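Local coordinates for fiber protein 2 (Fowl adenovirus 1, PDB 2VTW), which probably forms spikes at the capsid vertices and, through this trimeric C-terminal head domain of the short fibre, attaches the virion to a host cell receptor, at residues A[96-100]-A[101-105]. Sequence-based numbering, arbitrary orientation.
Sequences SNISM and TSFEP
S99 and M100 meet S102 and F103 round a single short turn of 3-10 helix, a local contact in the loop between strands 92-94 and 115-116 of the beta-rich fibre head. The turn spans M100 to S102. Two backbone bonds from residue i+3 to residue i define it: S102 N to S99 O at 2.9 Å and F103 N to M100 O at 3.0 Å.

S99 O has a second donor. S102 OG reaches it at 2.9 Å, tilted 20° from the carbonyl plane. The hydroxyl lies beside its own backbone N (chi1 -54°), which brings both donors of S102 to one oxygen. S102 OG also bonds V203 N, so the hydroxyl links the turn to the C-terminal residues of the chain. Backbone bonds of N97 and S99 to V205 and V203 hold the same C-terminal residues alongside.

On the inner side, I98 and F103 cross at about a right angle. CG2 of I98 sits at the ring edge, 4.1 Å from CE2 of F103. Both side chains rest on A5 of strand 4-23 and L93 of strand 92-94, so the turn packs against these two strands through I98 and F103. M100 reaches L93 and F7. E104, at the exit of the turn, forms a salt bridge with R200, which also bonds T101 O.

The side chains of S99 and T101 join at the start of the turn. S99 OG points away from its own backbone N (chi1 172°) and meets T101 OG1 in a short hydroxyl-hydroxyl hydrogen bond of 2.6 Å.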
ATOM      1  N   SER A  96     -16.017  20.812  -8.440  1.00 30.69           N
ATOM      2  CA  SER A  96     -16.593  21.554  -7.314  1.00 30.72           C
ATOM      3  C   SER A  96     -18.057  21.219  -7.016  1.00 30.59           C
ATOM      4  O   SER A  96     -18.511  21.408  -5.884  1.00 30.79           O
ATOM      5  CB  SER A  96     -16.420  23.080  -7.530  1.00 31.32           C
ATOM      6  OG  SER A  96     -16.860  23.468  -8.821  1.00 31.98           O
ATOM      7  N   ASN A  97     -18.784  20.711  -8.019  1.00 30.72           N
ATOM      8  CA  ASN A  97     -20.161  20.229  -7.826  1.00 30.65           C
ATOM      9  C   ASN A  97     -20.286  18.753  -7.407  1.00 30.53           C
ATOM     10  O   ASN A  97     -21.386  18.188  -7.444  1.00 30.57           O
ATOM     11  CB  ASN A  97     -21.027  20.498  -9.073  1.00 31.32           C
ATOM     12  CG  ASN A  97     -20.661  19.631 -10.284  1.00 33.68           C
ATOM     13  OD1 ASN A  97     -19.493  19.357 -10.557  1.00 34.32           O
ATOM     14  ND2 ASN A  97     -21.685  19.251 -11.057  1.00 35.97           N
ATOM     15  N   ILE A  98     -19.175  18.135  -6.985  1.00 29.55           N
ATOM     16  CA  ILE A  98     -19.204  16.728  -6.591  1.00 28.43           C
ATOM     17  C   ILE A  98     -19.732  16.602  -5.152  1.00 27.29           C
ATOM     18  O   ILE A  98     -19.432  17.436  -4.288  1.00 27.09           O
ATOM     19  CB  ILE A  98     -17.799  16.008  -6.868  1.00 28.44           C
ATOM     20  CG1 ILE A  98     -18.017  14.573  -7.342  1.00 28.49           C
ATOM     21  CG2 ILE A  98     -16.877  16.059  -5.673  1.00 28.65           C
ATOM     22  CD1 ILE A  98     -18.693  14.482  -8.671  1.00 28.53           C
ATOM     23  N   SER A  99     -20.556  15.581  -4.924  1.00 26.36           N
ATOM     24  CA  SER A  99     -21.087  15.273  -3.611  1.00 26.11           C
ATOM     25  C   SER A  99     -20.025  14.663  -2.694  1.00 26.14           C
ATOM     26  O   SER A  99     -19.206  13.847  -3.141  1.00 26.60           O
ATOM     27  CB  SER A  99     -22.263  14.287  -3.729  1.00 26.16           C
ATOM     28  OG  SER A  99     -22.680  13.821  -2.442  1.00 25.57           O
ATOM     29  N   MET A 100     -20.069  15.045  -1.412  1.00 25.75           N
ATOM     30  CA  MET A 100     -19.222  14.453  -0.385  1.00 25.81           C
ATOM     31  C   MET A 100     -19.485  12.958  -0.235  1.00 25.60           C
ATOM     32  O   MET A 100     -18.634  12.233   0.292  1.00 25.32           O
ATOM     33  CB  MET A 100     -19.438  15.136   0.962  1.00 26.05           C
ATOM     34  CG  MET A 100     -18.683  16.453   1.117  1.00 28.06           C
ATOM     35  SD  MET A 100     -16.876  16.283   1.101  1.00 31.68           S
ATOM     36  CE  MET A 100     -16.597  15.449   2.640  1.00 28.59           C
ATOM     37  N   THR A 101     -20.660  12.504  -0.687  1.00 24.74           N
ATOM     38  CA  THR A 101     -20.996  11.082  -0.685  1.00 23.82           C
ATOM     39  C   THR A 101     -20.072  10.290  -1.613  1.00 23.30           C
ATOM     40  O   THR A 101     -20.017   9.058  -1.550  1.00 23.36           O
ATOM     41  CB  THR A 101     -22.485  10.807  -1.062  1.00 23.31           C
ATOM     42  OG1 THR A 101     -22.724  11.216  -2.396  1.00 24.34           O
ATOM     43  CG2 THR A 101     -23.446  11.529  -0.138  1.00 24.09           C
ATOM     44  N   SER A 102     -19.331  10.987  -2.461  1.00 22.54           N
ATOM     45  CA  SER A 102     -18.345  10.337  -3.298  1.00 21.81           C
ATOM     46  C   SER A 102     -17.122   9.839  -2.484  1.00 21.21           C
ATOM     47  O   SER A 102     -16.296   9.073  -3.013  1.00 21.54           O
ATOM     48  CB  SER A 102     -17.901  11.279  -4.406  1.00 21.97           C
ATOM     49  OG  SER A 102     -19.006  11.784  -5.135  1.00 22.57           O
ATOM     50  N   PHE A 103     -17.022  10.234  -1.214  1.00 20.01           N
ATOM     51  CA  PHE A 103     -15.894   9.847  -0.372  1.00 19.74           C
ATOM     52  C   PHE A 103     -16.272   8.979   0.815  1.00 19.76           C
ATOM     53  O   PHE A 103     -15.438   8.692   1.681  1.00 19.33           O
ATOM     54  CB  PHE A 103     -15.101  11.105   0.012  1.00 18.94           C
ATOM     55  CG  PHE A 103     -14.730  11.882  -1.164  1.00 18.73           C
ATOM     56  CD1 PHE A 103     -13.636  11.504  -1.950  1.00 17.49           C
ATOM     57  CD2 PHE A 103     -15.548  12.912  -1.614  1.00 19.18           C
ATOM     58  CE1 PHE A 103     -13.338  12.187  -3.105  1.00 17.66           C
ATOM     59  CE2 PHE A 103     -15.248  13.590  -2.785  1.00 18.67           C
ATOM     60  CZ  PHE A 103     -14.143  13.223  -3.535  1.00 17.96           C
ATOM     61  N   GLU A 104     -17.523   8.520   0.819  1.00 19.67           N
ATOM     62  CA  GLU A 104     -17.986   7.572   1.795  1.00 19.25           C
ATOM     63  C   GLU A 104     -17.407   6.208   1.441  1.00 18.70           C
ATOM     64  O   GLU A 104     -17.564   5.745   0.317  1.00 17.66           O
ATOM     65  CB  GLU A 104     -19.502   7.472   1.773  1.00 18.74           C
ATOM     66  CG  GLU A 104     -20.085   6.593   2.869  1.00 20.47           C
ATOM     67  CD  GLU A 104     -21.593   6.325   2.691  1.00 22.08           C
ATOM     68  OE1 GLU A 104     -22.245   7.020   1.863  1.00 24.43           O
ATOM     69  OE2 GLU A 104     -22.101   5.435   3.419  1.00 24.12           O
ATOM     70  N   PRO A 105     -16.758   5.560   2.416  1.00 17.85           N
ATOM     71  CA  PRO A 105     -16.278   4.200   2.177  1.00 17.88           C
ATOM     72  C   PRO A 105     -17.424   3.192   2.197  1.00 17.94           C
ATOM     73  O   PRO A 105     -18.417   3.385   2.922  1.00 17.45           O
ATOM     74  CB  PRO A 105     -15.348   3.972   3.348  1.00 18.46           C
ATOM     75  CG  PRO A 105     -15.960   4.823   4.462  1.00 17.49           C
ATOM     76  CD  PRO A 105     -16.427   6.042   3.767  1.00 17.40           C
TER